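Local coordinates for chitinase A (Cycas revoluta, PDB 4MNK), which probably hydrolyses chitin as a family 18 glycoside hydrolase, and is seen here with bound N-acetylglucosamine oligosaccharide, at residues 5-10 against 30-35; 11-16 against 327-332; 120-125 against 164-169. All blocks are in the same frame, centred on the assembly; numbering follows the deposited sequence.

The chain enters a family 18 barrel with strand 5-11. Interaction 1 closes the first loop by setting segment 5-10 beside segment 30-35 as parallel neighbours. Interaction 2 starts where that strand ends. It joins residues 11-16 to 327-332, at the end of the last barrel strand, so it spans most of the chain. Interactions 1 and 2 cross in sequence and touch in space: Phe9 packs on Trp328. Interaction 3 falls within the long span of interaction 2 and follows interaction 1 in series. It ties the loop after strand 114-119 to residues 164-169. It lies across the barrel, yet interactions 2 and 3 both reach the same sugar, chain B.

Interaction 1. Residues 5-10 against 30-35; sequences LKVGFW and HLYYAF
Phe9 and Tyr32 pack together where two parallel neighbours of the family 18 TIM barrel run side by side. The axes of the two segments approach to 4.7 Å and cross at -22°. Five backbone hydrogen bonds join them, starting with His30 N to Lys6 O and finishing with Ala34 N to Trp10 O. Val7, Phe9, His30 and Tyr32 turn to the inner face of the barrel. Trp10, Leu31 and Tyr33 turn to the face that helix 52-63 covers.

The inner face is the tight part. The Phe9 and Tyr32 side chains lie side by side and point the same way, with ring planes 36° apart. Phe9 CE2 sits 3.3 Å from Tyr32 CD2. Tyr32 CB lies over the Phe9 face, 4.0 Å from the ring centroid. Val7 CG1 is anti to the backbone N (chi1 180°), and it meets Tyr32 CE1 at 3.3 Å. Beyond the ring, Tyr32 OH is hydrogen-bonded to Thr157 and Asn188. An alanine here would probably leave a gap beside Val7 CG1 and the Phe9 ring, and leave Thr157 and Asn188 without their hydroxyl partner. On the outer face, Trp10 and Tyr33 are buried too and also lie side by side. Tyr33 CE1 approaches the edge of the indole, 3.6 Å from Trp10 CZ3, while Trp10 NE1 bonds Phe18 O.

The start of the pair is looser and partly exposed. Leu5 CD2 touches His30 CE1 at 3.5 Å. The end of the Lys6 side chain runs off to Ser343, where NZ is hydrogen-bonded to OG. The bond from His30 N to Lys6 O is the longest of the five at 3.2 Å, with the donor above the carbonyl plane. Further along, Gly8 O accepts the backbone N-H of Tyr32 and also takes a CA-H contact from Leu31.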
loop_
_atom_site.group_PDB
_atom_site.type_symbol
_atom_site.label_atom_id
_atom_site.label_comp_id
_atom_site.label_asym_id
_atom_site.label_seq_id
_atom_site.Cartn_x
_atom_site.Cartn_y
_atom_site.Cartn_z
ATOM N N LEU A 5 4.861 13.198 4.105
ATOM C CA LEU A 5 4.073 12.068 4.583
ATOM C C LEU A 5 4.934 10.814 4.678
ATOM O O LEU A 5 5.541 10.389 3.694
ATOM C CB LEU A 5 2.861 11.838 3.672
ATOM C CG LEU A 5 1.888 13.021 3.543
ATOM C CD1 LEU A 5 1.029 12.892 2.296
ATOM C CD2 LEU A 5 1.018 13.169 4.781
ATOM N N LYS A 6 4.998 10.245 5.879
ATOM C CA LYS A 6 5.743 9.015 6.131
ATOM C C LYS A 6 4.732 7.991 6.623
ATOM O O LYS A 6 4.323 8.007 7.786
ATOM C CB LYS A 6 6.845 9.255 7.164
ATOM C CG LYS A 6 7.837 10.343 6.767
ATOM C CD LYS A 6 8.866 10.588 7.863
ATOM C CE LYS A 6 9.934 11.571 7.406
ATOM N NZ LYS A 6 10.851 11.959 8.513
ATOM N N VAL A 7 4.310 7.113 5.718
ATOM C CA VAL A 7 3.119 6.299 5.935
ATOM C C VAL A 7 3.469 4.822 6.108
ATOM O O VAL A 7 4.334 4.293 5.410
ATOM C CB VAL A 7 2.116 6.495 4.770
ATOM C CG1 VAL A 7 0.874 5.658 4.965
ATOM C CG2 VAL A 7 1.732 7.961 4.635
ATOM N N GLY A 8 2.802 4.163 7.052
ATOM C CA GLY A 8 2.983 2.729 7.263
ATOM C C GLY A 8 1.660 2.012 7.425
ATOM O O GLY A 8 0.748 2.528 8.074
ATOM N N PHE A 9 1.563 0.823 6.838
ATOM C CA PHE A 9 0.380 -0.022 6.967
ATOM C C PHE A 9 0.637 -1.160 7.940
ATOM O O PHE A 9 1.615 -1.898 7.792
ATOM C CB PHE A 9 0.006 -0.623 5.612
ATOM C CG PHE A 9 -0.696 0.330 4.694
ATOM C CD1 PHE A 9 0.025 1.255 3.945
ATOM C CD2 PHE A 9 -2.081 0.295 4.562
ATOM C CE1 PHE A 9 -0.623 2.142 3.092
ATOM C CE2 PHE A 9 -2.737 1.175 3.707
ATOM C CZ PHE A 9 -2.003 2.100 2.971
ATOM N N TRP A 10 -0.249 -1.303 8.927
ATOM C CA TRP A 10 -0.210 -2.427 9.859
ATOM C C TRP A 10 -1.396 -3.343 9.601
ATOM O O TRP A 10 -2.544 -2.916 9.742
ATOM C CB TRP A 10 -0.231 -1.953 11.314
ATOM C CG TRP A 10 -0.191 -3.108 12.278
ATOM C CD1 TRP A 10 0.910 -3.828 12.636
ATOM C CD2 TRP A 10 -1.303 -3.697 12.973
ATOM N NE1 TRP A 10 0.558 -4.819 13.521
ATOM C CE2 TRP A 10 -0.792 -4.766 13.744
ATOM C CE3 TRP A 10 -2.678 -3.424 13.021
ATOM C CZ2 TRP A 10 -1.606 -5.563 14.559
ATOM C CZ3 TRP A 10 -3.488 -4.218 13.833
ATOM C CH2 TRP A 10 -2.946 -5.272 14.591
ATOM N N HIS A 30 1.825 8.927 9.648
ATOM C CA HIS A 30 0.502 8.304 9.537
ATOM C C HIS A 30 0.624 6.792 9.531
ATOM O O HIS A 30 1.471 6.231 8.828
ATOM C CB HIS A 30 -0.224 8.776 8.273
ATOM C CG HIS A 30 -0.487 10.249 8.247
ATOM N ND1 HIS A 30 0.491 11.173 7.951
ATOM C CD2 HIS A 30 -1.611 10.957 8.510
ATOM C CE1 HIS A 30 -0.022 12.389 8.020
ATOM N NE2 HIS A 30 -1.295 12.286 8.356
ATOM N N LEU A 31 -0.219 6.140 10.327
ATOM C CA LEU A 31 -0.250 4.684 10.393
ATOM C C LEU A 31 -1.652 4.181 10.097
ATOM O O LEU A 31 -2.633 4.684 10.649
ATOM C CB LEU A 31 0.233 4.189 11.756
ATOM C CG LEU A 31 1.734 4.331 12.005
ATOM C CD1 LEU A 31 2.039 4.199 13.487
ATOM C CD2 LEU A 31 2.526 3.317 11.181
ATOM N N TYR A 32 -1.732 3.194 9.212
ATOM C CA TYR A 32 -3.003 2.639 8.777
ATOM C C TYR A 32 -3.262 1.288 9.426
ATOM O O TYR A 32 -2.355 0.455 9.544
ATOM C CB TYR A 32 -3.007 2.436 7.265
ATOM C CG TYR A 32 -3.124 3.667 6.387
ATOM C CD1 TYR A 32 -2.249 4.750 6.511
ATOM C CD2 TYR A 32 -4.077 3.712 5.380
ATOM C CE1 TYR A 32 -2.358 5.860 5.670
ATOM C CE2 TYR A 32 -4.179 4.803 4.534
ATOM C CZ TYR A 32 -3.325 5.869 4.682
ATOM O OH TYR A 32 -3.441 6.939 3.828
ATOM N N TYR A 33 -4.514 1.084 9.826
ATOM C CA TYR A 33 -5.020 -0.215 10.249
ATOM C C TYR A 33 -5.647 -0.886 9.029
ATOM O O TYR A 33 -6.557 -0.329 8.415
ATOM C CB TYR A 33 -6.068 -0.012 11.345
ATOM C CG TYR A 33 -6.639 -1.272 11.959
ATOM C CD1 TYR A 33 -6.269 -1.663 13.241
ATOM C CD2 TYR A 33 -7.572 -2.055 11.274
ATOM C CE1 TYR A 33 -6.793 -2.807 13.823
ATOM C CE2 TYR A 33 -8.100 -3.211 11.852
ATOM C CZ TYR A 33 -7.704 -3.574 13.128
ATOM O OH TYR A 33 -8.220 -4.709 13.720
ATOM N N ALA A 34 -5.162 -2.077 8.685
ATOM C CA ALA A 34 -5.650 -2.828 7.522
ATOM C C ALA A 34 -6.174 -4.197 7.974
ATOM O O ALA A 34 -5.407 -4.971 8.538
ATOM C CB ALA A 34 -4.520 -2.998 6.506
ATOM N N PHE A 35 -7.451 -4.534 7.756
ATOM C CA PHE A 35 -8.460 -3.753 7.045
ATOM C C PHE A 35 -9.806 -3.896 7.751
ATOM O O PHE A 35 -10.100 -4.933 8.361
ATOM C CB PHE A 35 -8.671 -4.298 5.625
ATOM C CG PHE A 35 -7.477 -4.182 4.724
ATOM C CD1 PHE A 35 -7.219 -3.000 4.039
ATOM C CD2 PHE A 35 -6.635 -5.274 4.521
ATOM C CE1 PHE A 35 -6.118 -2.890 3.191
ATOM C CE2 PHE A 35 -5.537 -5.180 3.668
ATOM C CZ PHE A 35 -5.275 -3.986 3.006
#

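Interaction 2. Residues 11-16 against 327-332; sequences PAYSVS and FWSVNQ. With NAG (2-acetamido-2-deoxy-beta-D-glucopyranose), chain B; NAG (2-acetamido-2-deoxy-beta-D-glucopyranose), chain C; NAG (2-acetamido-2-deoxy-beta-D-glucopyranose), chain D.
The Tyr13 ring and the Asn331 amide meet at about a right angle, their planes 84° apart. They stand at the mouth of the family 18 barrel, where the loop after strand 5-11 faces the end of strand 324-328 and the turn that follows it. One face of Tyr13 is covered by the chain D sugar, whose C5 lies 3.6 Å above the plane over the ring centre. Water 1 is at the Tyr13 edge, in plane. The Trp328 indole has the chain B sugar on one face, with C3 offset toward the rim. Ser329 CB covers the centre of the opposite face, and the acetamido group of the chain C sugar meets the edge. The peptide between Trp328 and Ser329 is cis. Tyr13 and Trp328 thus line the glycan pocket as two aromatic surfaces.

Three donors grip O7 of the chain C sugar. Trp328 NE1 donates to O7 of the chain C sugar at 2.9 Å. Gln332 NE2 donates to the same O7 with a more bent angle of 132°. Water 1 is the third donor, and it also bonds Tyr13 OH and Ser329 OG. Gln332 OE1 accepts the backbone N-H of Ser329, which fixes the turn of the amide that offers NE2 to the sugar.

Behind the pocket, Pro11 and Asn331 pack closely. Asn331 CG sits between the backbone N and the carbonyl carbon (chi1 63°), which sets it 3.8 Å from Pro11 CG. Asn331 ND2 comes 3.1 Å from Pro11 CD. Asn331 ND2 also donates to Ser329 OG at 2.7 Å, so the hydroxyl that holds water 1 is itself held by a residue of its own segment. Asn331 OD1 lies 3.5 Å from Ser14 CB. Pro11 O accepts both Ser14 N and Ser14 OG, the hydroxyl at 2.8 Å.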
loop_
_atom_site.group_PDB
_atom_site.type_symbol
_atom_site.label_atom_id
_atom_site.label_comp_id
_atom_site.label_asym_id
_atom_site.label_seq_id
_atom_site.Cartn_x
_atom_site.Cartn_y
_atom_site.Cartn_z
ATOM N N PRO A 11 -1.129 -4.608 9.233
ATOM C CA PRO A 11 -2.224 -5.528 8.973
ATOM C C PRO A 11 -2.635 -6.292 10.228
ATOM O O PRO A 11 -1.787 -6.861 10.928
ATOM C CB PRO A 11 -1.638 -6.463 7.920
ATOM C CG PRO A 11 -0.175 -6.515 8.242
ATOM C CD PRO A 11 0.180 -5.241 8.986
ATOM N N ALA A 12 -3.936 -6.302 10.503
ATOM C CA ALA A 12 -4.476 -6.932 11.707
ATOM C C ALA A 12 -4.144 -8.422 11.852
ATOM O O ALA A 12 -4.086 -8.930 12.970
ATOM C CB ALA A 12 -5.974 -6.700 11.799
ATOM N N TYR A 13 -3.903 -9.107 10.733
ATOM C CA TYR A 13 -3.570 -10.540 10.759
ATOM C C TYR A 13 -2.306 -10.828 11.571
ATOM O O TYR A 13 -2.113 -11.946 12.048
ATOM C CB TYR A 13 -3.433 -11.123 9.333
ATOM C CG TYR A 13 -2.128 -10.798 8.613
ATOM C CD1 TYR A 13 -0.920 -11.376 9.012
ATOM C CD2 TYR A 13 -2.106 -9.932 7.520
ATOM C CE1 TYR A 13 0.274 -11.081 8.366
ATOM C CE2 TYR A 13 -0.914 -9.636 6.858
ATOM C CZ TYR A 13 0.272 -10.212 7.291
ATOM O OH TYR A 13 1.462 -9.928 6.656
ATOM N N SER A 14 -1.453 -9.815 11.723
ATOM C CA SER A 14 -0.131 -10.000 12.317
ATOM C C SER A 14 -0.089 -9.787 13.829
ATOM O O SER A 14 0.983 -9.850 14.429
ATOM C CB SER A 14 0.889 -9.083 11.628
ATOM O OG SER A 14 0.673 -7.721 11.969
ATOM N N VAL A 15 -1.253 -9.565 14.439
ATOM C CA VAL A 15 -1.338 -9.131 15.842
ATOM C C VAL A 15 -0.557 -9.988 16.859
ATOM O O VAL A 15 0.067 -9.441 17.770
ATOM C CB VAL A 15 -2.817 -8.913 16.291
ATOM C CG1 VAL A 15 -3.578 -10.237 16.407
ATOM C CG2 VAL A 15 -2.885 -8.115 17.592
ATOM N N SER A 16 -0.579 -11.310 16.692
ATOM C CA SER A 16 0.074 -12.214 17.647
ATOM C C SER A 16 1.601 -12.133 17.590
ATOM O O SER A 16 2.269 -12.221 18.622
ATOM C CB SER A 16 -0.393 -13.660 17.452
ATOM O OG SER A 16 -1.790 -13.781 17.655
ATOM N N PHE A 327 4.945 2.395 3.367
ATOM C CA PHE A 327 5.422 1.023 3.422
ATOM C C PHE A 327 4.266 0.050 3.608
ATOM O O PHE A 327 3.434 0.229 4.505
ATOM C CB PHE A 327 6.395 0.834 4.584
ATOM C CG PHE A 327 7.741 1.461 4.372
ATOM C CD1 PHE A 327 8.115 2.596 5.085
ATOM C CD2 PHE A 327 8.646 0.906 3.470
ATOM C CE1 PHE A 327 9.371 3.168 4.901
ATOM C CE2 PHE A 327 9.904 1.471 3.281
ATOM C CZ PHE A 327 10.266 2.602 3.997
ATOM N N TRP A 328 4.220 -0.974 2.762
ATOM C CA TRP A 328 3.390 -2.147 3.015
ATOM C C TRP A 328 4.318 -3.342 3.232
ATOM O O TRP A 328 5.062 -3.690 2.316
ATOM C CB TRP A 328 2.450 -2.462 1.839
ATOM C CG TRP A 328 1.714 -3.740 2.111
ATOM C CD1 TRP A 328 2.152 -5.009 1.852
ATOM C CD2 TRP A 328 0.453 -3.879 2.773
ATOM N NE1 TRP A 328 1.232 -5.927 2.297
ATOM C CE2 TRP A 328 0.178 -5.262 2.864
ATOM C CE3 TRP A 328 -0.482 -2.969 3.285
ATOM C CZ2 TRP A 328 -0.993 -5.757 3.451
ATOM C CZ3 TRP A 328 -1.643 -3.462 3.870
ATOM C CH2 TRP A 328 -1.887 -4.842 3.948
ATOM N N SER A 329 4.306 -3.992 4.400
ATOM C CA SER A 329 3.544 -3.628 5.595
ATOM C C SER A 329 4.509 -3.703 6.780
ATOM O O SER A 329 5.484 -4.462 6.744
ATOM C CB SER A 329 2.342 -4.566 5.793
ATOM O OG SER A 329 2.723 -5.936 5.840
ATOM N N VAL A 330 4.246 -2.922 7.825
ATOM C CA VAL A 330 5.261 -2.656 8.853
ATOM C C VAL A 330 5.676 -3.863 9.701
ATOM O O VAL A 330 6.773 -3.877 10.255
ATOM C CB VAL A 330 4.891 -1.444 9.753
ATOM C CG1 VAL A 330 4.752 -0.182 8.910
ATOM C CG2 VAL A 330 3.618 -1.708 10.557
ATOM N N ASN A 331 4.806 -4.865 9.792
ATOM C CA ASN A 331 5.129 -6.115 10.482
ATOM C C ASN A 331 6.233 -6.911 9.787
ATOM O O ASN A 331 6.826 -7.802 10.390
ATOM C CB ASN A 331 3.882 -6.990 10.617
ATOM C CG ASN A 331 3.319 -7.412 9.273
ATOM O OD1 ASN A 331 3.184 -8.602 8.980
ATOM N ND2 ASN A 331 3.002 -6.439 8.443
ATOM N N GLN A 332 6.505 -6.585 8.525
ATOM C CA GLN A 332 7.469 -7.335 7.715
ATOM C C GLN A 332 8.921 -6.880 7.888
ATOM O O GLN A 332 9.837 -7.508 7.351
ATOM C CB GLN A 332 7.068 -7.275 6.243
ATOM C CG GLN A 332 5.728 -7.922 5.922
ATOM C CD GLN A 332 5.258 -7.619 4.508
ATOM O OE1 GLN A 332 5.534 -6.545 3.959
ATOM N NE2 GLN A 332 4.539 -8.558 3.913
HETATM C C1 NAG B . -1.379 -4.972 -2.406
HETATM C C2 NAG B . -2.357 -4.860 -1.228
HETATM C C3 NAG B . -1.890 -5.688 -0.028
HETATM C C4 NAG B . -1.367 -7.075 -0.411
HETATM C C5 NAG B . -0.405 -6.969 -1.600
HETATM C C6 NAG B . 0.143 -8.320 -2.063
HETATM C C7 NAG B . -1.630 -2.593 -0.481
HETATM C C8 NAG B . -2.105 -1.232 -0.064
HETATM N N2 NAG B . -2.583 -3.479 -0.806
HETATM O O1 NAG B . -1.953 -4.390 -3.554
HETATM O O3 NAG B . -2.942 -5.799 0.910
HETATM O O4 NAG B . -0.699 -7.619 0.707
HETATM O O5 NAG B . -1.066 -6.328 -2.674
HETATM O O6 NAG B . -0.905 -9.158 -2.499
HETATM O O7 NAG B . -0.420 -2.830 -0.510
HETATM C C1 NAG C . -1.375 -8.791 1.198
HETATM C C2 NAG C . -0.366 -9.661 1.939
HETATM C C3 NAG C . -1.034 -10.930 2.461
HETATM C C4 NAG C . -2.333 -10.635 3.222
HETATM C C5 NAG C . -3.200 -9.580 2.516
HETATM C C6 NAG C . -4.313 -9.066 3.428
HETATM C C7 NAG C . 1.967 -9.464 1.243
HETATM C C8 NAG C . 3.020 -9.919 0.279
HETATM N N2 NAG C . 0.757 -10.000 1.083
HETATM O O3 NAG C . -0.127 -11.606 3.305
HETATM O O4 NAG C . -3.080 -11.831 3.339
HETATM O O5 NAG C . -2.438 -8.468 2.073
HETATM O O6 NAG C . -3.767 -8.324 4.499
HETATM O O7 NAG C . 2.243 -8.643 2.118
HETATM C C1 NAG D . -3.016 -12.379 4.670
HETATM C C2 NAG D . -4.222 -13.295 4.881
HETATM C C3 NAG D . -4.151 -14.028 6.222
HETATM C C4 NAG D . -2.768 -14.621 6.490
HETATM C C5 NAG D . -1.665 -13.599 6.200
HETATM C C6 NAG D . -0.264 -14.188 6.360
HETATM C C7 NAG D . -6.214 -12.483 3.700
HETATM C C8 NAG D . -7.463 -11.658 3.799
HETATM N N2 NAG D . -5.462 -12.541 4.801
HETATM O O3 NAG D . -5.113 -15.060 6.239
HETATM O O4 NAG D . -2.702 -15.039 7.837
HETATM O O5 NAG D . -1.812 -13.093 4.886
HETATM O O6 NAG D . 0.024 -15.073 5.300
HETATM O O7 NAG D . -5.934 -13.053 2.643
HETATM O O HOH W 1 1.315 -8.103 4.769
HETATM O O HOH W 2 4.291 -11.145 5.489
#

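Interaction 3. Residues 120-125 against 164-169; sequences EYPEPQ and QKLFPW. With NAG (2-acetamido-2-deoxy-beta-D-glucopyranose), chain B; NAG (2-acetamido-2-deoxy-beta-D-glucopyranose), chain E.
The loop that follows barrel strand 114-119 carries Glu120, the last residue of the family 18 DxDxE signature. Just after it, Tyr121, Pro122 and Glu123 pack on Leu166 and Phe167. Phe167 turns its edge toward the face of Tyr121 in an offset edge-to-face pair, with centroids 5.8 Å apart and planes at 89°. Phe167 CZ is 4.0 Å from Tyr121 CD2. Glu120 CB lies over the centre of one Tyr121 face. Leu166 CD1 reaches Pro122 O at 3.8 Å, beside the inverse gamma turn centred on Pro122.

Glu123 bends at chi2 (84°), which carries CD to the rim of Phe167, where Glu123 CD is 3.7 Å from Phe167 CE1. Its OE2 is in the plane of that ring. The two segments also reach two separate bound glycans. Glu120 lies close to the chain B sugar, its OE1 2.9 Å from O1. Trp169 holds Phe167 CB on one face and N2 of the chain E sugar on the other. The edge of Phe167 carries slightly positive C-H groups, so both the Glu123 carboxylate and the Tyr121 pi face would probably attract it.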
loop_
_atom_site.group_PDB
_atom_site.type_symbol
_atom_site.label_atom_id
_atom_site.label_comp_id
_atom_site.label_asym_id
_atom_site.label_seq_id
_atom_site.Cartn_x
_atom_site.Cartn_y
_atom_site.Cartn_z
ATOM N N GLU A 120 -9.127 -2.949 -5.545
ATOM C CA GLU A 120 -8.217 -3.397 -6.591
ATOM C C GLU A 120 -8.954 -4.282 -7.601
ATOM O O GLU A 120 -9.031 -5.492 -7.410
ATOM C CB GLU A 120 -7.016 -4.119 -5.961
ATOM C CG GLU A 120 -6.215 -3.221 -5.013
ATOM C CD GLU A 120 -5.112 -3.937 -4.245
ATOM O OE1 GLU A 120 -4.554 -4.933 -4.747
ATOM O OE2 GLU A 120 -4.783 -3.478 -3.133
ATOM N N TYR A 121 -9.493 -3.709 -8.682
ATOM C CA TYR A 121 -9.369 -2.293 -9.056
ATOM C C TYR A 121 -10.701 -1.794 -9.621
ATOM O O TYR A 121 -11.531 -2.607 -10.043
ATOM C CB TYR A 121 -8.276 -2.116 -10.121
ATOM C CG TYR A 121 -6.924 -2.617 -9.683
ATOM C CD1 TYR A 121 -6.040 -1.789 -8.993
ATOM C CD2 TYR A 121 -6.536 -3.930 -9.942
ATOM C CE1 TYR A 121 -4.798 -2.258 -8.578
ATOM C CE2 TYR A 121 -5.307 -4.409 -9.530
ATOM C CZ TYR A 121 -4.443 -3.571 -8.850
ATOM O OH TYR A 121 -3.223 -4.055 -8.449
ATOM N N PRO A 122 -10.915 -0.461 -9.636
ATOM C CA PRO A 122 -12.127 0.105 -10.237
ATOM C C PRO A 122 -12.079 0.072 -11.768
ATOM O O PRO A 122 -11.960 1.112 -12.424
ATOM C CB PRO A 122 -12.148 1.540 -9.704
ATOM C CG PRO A 122 -10.716 1.856 -9.426
ATOM C CD PRO A 122 -10.104 0.571 -8.961
ATOM N N GLU A 123 -12.168 -1.137 -12.315
ATOM C CA GLU A 123 -12.177 -1.366 -13.754
ATOM C C GLU A 123 -13.115 -2.542 -14.038
ATOM O O GLU A 123 -13.273 -3.415 -13.185
ATOM C CB GLU A 123 -10.753 -1.624 -14.279
ATOM C CG GLU A 123 -10.020 -2.827 -13.676
ATOM C CD GLU A 123 -10.361 -4.143 -14.360
ATOM O OE1 GLU A 123 -10.850 -4.116 -15.510
ATOM O OE2 GLU A 123 -10.134 -5.206 -13.743
ATOM N N PRO A 124 -13.744 -2.577 -15.231
ATOM C CA PRO A 124 -13.650 -1.652 -16.368
ATOM C C PRO A 124 -14.406 -0.329 -16.164
ATOM O O PRO A 124 -14.687 0.052 -15.024
ATOM C CB PRO A 124 -14.244 -2.465 -17.523
ATOM C CG PRO A 124 -15.190 -3.388 -16.873
ATOM C CD PRO A 124 -14.579 -3.749 -15.553
ATOM N N GLN A 125 -14.723 0.362 -17.259
ATOM C CA GLN A 125 -15.281 1.718 -17.188
ATOM C C GLN A 125 -16.493 1.851 -16.260
ATOM O O GLN A 125 -16.572 2.804 -15.483
ATOM C CB GLN A 125 -15.602 2.254 -18.590
ATOM C CG GLN A 125 -16.074 3.711 -18.634
ATOM C CD GLN A 125 -15.078 4.698 -18.036
ATOM O OE1 GLN A 125 -13.863 4.556 -18.193
ATOM N NE2 GLN A 125 -15.594 5.715 -17.354
ATOM N N GLN A 164 -1.484 5.354 -13.854
ATOM C CA GLN A 164 -2.733 6.101 -13.956
ATOM C C GLN A 164 -3.751 5.417 -14.877
ATOM O O GLN A 164 -4.958 5.615 -14.723
ATOM C CB GLN A 164 -2.437 7.539 -14.406
ATOM C CG GLN A 164 -3.631 8.497 -14.396
ATOM C CD GLN A 164 -4.295 8.645 -15.760
ATOM O OE1 GLN A 164 -3.693 8.361 -16.800
ATOM N NE2 GLN A 164 -5.540 9.103 -15.759
ATOM N N LYS A 165 -3.260 4.606 -15.812
ATOM C CA LYS A 165 -4.113 3.874 -16.746
ATOM C C LYS A 165 -4.361 2.452 -16.261
ATOM O O LYS A 165 -3.435 1.757 -15.833
ATOM C CB LYS A 165 -3.481 3.820 -18.143
ATOM C CG LYS A 165 -3.101 5.165 -18.746
ATOM C CD LYS A 165 -4.296 5.899 -19.327
ATOM C CE LYS A 165 -3.859 7.198 -19.989
ATOM N NZ LYS A 165 -4.986 7.879 -20.679
ATOM N N LEU A 166 -5.617 2.026 -16.329
ATOM C CA LEU A 166 -5.980 0.642 -16.062
ATOM C C LEU A 166 -6.416 0.003 -17.379
ATOM O O LEU A 166 -7.558 0.181 -17.792
ATOM C CB LEU A 166 -7.117 0.568 -15.032
ATOM C CG LEU A 166 -6.860 1.131 -13.630
ATOM C CD1 LEU A 166 -8.162 1.321 -12.864
ATOM C CD2 LEU A 166 -5.911 0.230 -12.849
ATOM N N PHE A 167 -5.528 -0.717 -18.065
ATOM C CA PHE A 167 -4.134 -0.941 -17.685
ATOM C C PHE A 167 -3.240 -0.429 -18.835
ATOM O O PHE A 167 -3.739 -0.260 -19.949
ATOM C CB PHE A 167 -3.932 -2.431 -17.385
ATOM C CG PHE A 167 -4.714 -2.905 -16.188
ATOM C CD1 PHE A 167 -6.020 -3.370 -16.329
ATOM C CD2 PHE A 167 -4.156 -2.855 -14.915
ATOM C CE1 PHE A 167 -6.754 -3.791 -15.219
ATOM C CE2 PHE A 167 -4.881 -3.272 -13.799
ATOM C CZ PHE A 167 -6.182 -3.743 -13.954
ATOM N N PRO A 168 -1.940 -0.174 -18.570
ATOM C CA PRO A 168 -1.075 0.454 -19.584
ATOM C C PRO A 168 -0.945 -0.299 -20.914
ATOM O O PRO A 168 -0.726 0.337 -21.949
ATOM C CB PRO A 168 0.288 0.543 -18.882
ATOM C CG PRO A 168 0.209 -0.414 -17.741
ATOM C CD PRO A 168 -1.215 -0.380 -17.303
ATOM N N TRP A 169 -1.078 -1.623 -20.887
ATOM C CA TRP A 169 -1.010 -2.438 -22.111
ATOM C C TRP A 169 -2.351 -2.546 -22.846
ATOM O O TRP A 169 -2.388 -2.863 -24.039
ATOM C CB TRP A 169 -0.445 -3.830 -21.804
ATOM C CG TRP A 169 -1.294 -4.656 -20.879
ATOM C CD1 TRP A 169 -2.280 -5.533 -21.236
ATOM C CD2 TRP A 169 -1.229 -4.688 -19.448
ATOM N NE1 TRP A 169 -2.834 -6.106 -20.116
ATOM C CE2 TRP A 169 -2.208 -5.606 -19.005
ATOM C CE3 TRP A 169 -0.438 -4.030 -18.495
ATOM C CZ2 TRP A 169 -2.419 -5.883 -17.649
ATOM C CZ3 TRP A 169 -0.649 -4.306 -17.146
ATOM C CH2 TRP A 169 -1.633 -5.225 -16.739
HETATM C C1 NAG B . -1.379 -4.972 -2.406
HETATM C C2 NAG B . -2.357 -4.860 -1.228
HETATM C C3 NAG B . -1.890 -5.688 -0.028
HETATM C C4 NAG B . -1.367 -7.075 -0.411
HETATM C C5 NAG B . -0.405 -6.969 -1.600
HETATM C C6 NAG B . 0.143 -8.320 -2.063
HETATM C C7 NAG B . -1.630 -2.593 -0.481
HETATM C C8 NAG B . -2.105 -1.232 -0.064
HETATM N N2 NAG B . -2.583 -3.479 -0.806
HETATM O O1 NAG B . -1.953 -4.390 -3.554
HETATM O O3 NAG B . -2.942 -5.799 0.910
HETATM O O4 NAG B . -0.699 -7.619 0.707
HETATM O O5 NAG B . -1.066 -6.328 -2.674
HETATM O O6 NAG B . -0.905 -9.158 -2.499
HETATM O O7 NAG B . -0.420 -2.830 -0.510
HETATM C C1 NAG E . 1.986 -8.015 -17.910
HETATM C C2 NAG E . 0.832 -8.964 -17.583
HETATM C C3 NAG E . 0.263 -8.715 -16.183
HETATM C C4 NAG E . 1.335 -8.499 -15.110
HETATM C C5 NAG E . 2.403 -7.533 -15.640
HETATM C C6 NAG E . 3.554 -7.292 -14.667
HETATM C C7 NAG E . -0.399 -9.638 -19.592
HETATM C C8 NAG E . -1.537 -9.322 -20.516
HETATM N N2 NAG E . -0.223 -8.803 -18.568
HETATM O O1 NAG E . 2.618 -8.432 -19.100
HETATM O O3 NAG E . -0.581 -9.784 -15.814
HETATM O O4 NAG E . 0.688 -7.946 -13.982
HETATM O O5 NAG E . 2.933 -8.018 -16.860
HETATM O O6 NAG E . 4.271 -8.486 -14.437
HETATM O O7 NAG E . 0.308 -10.623 -19.802
#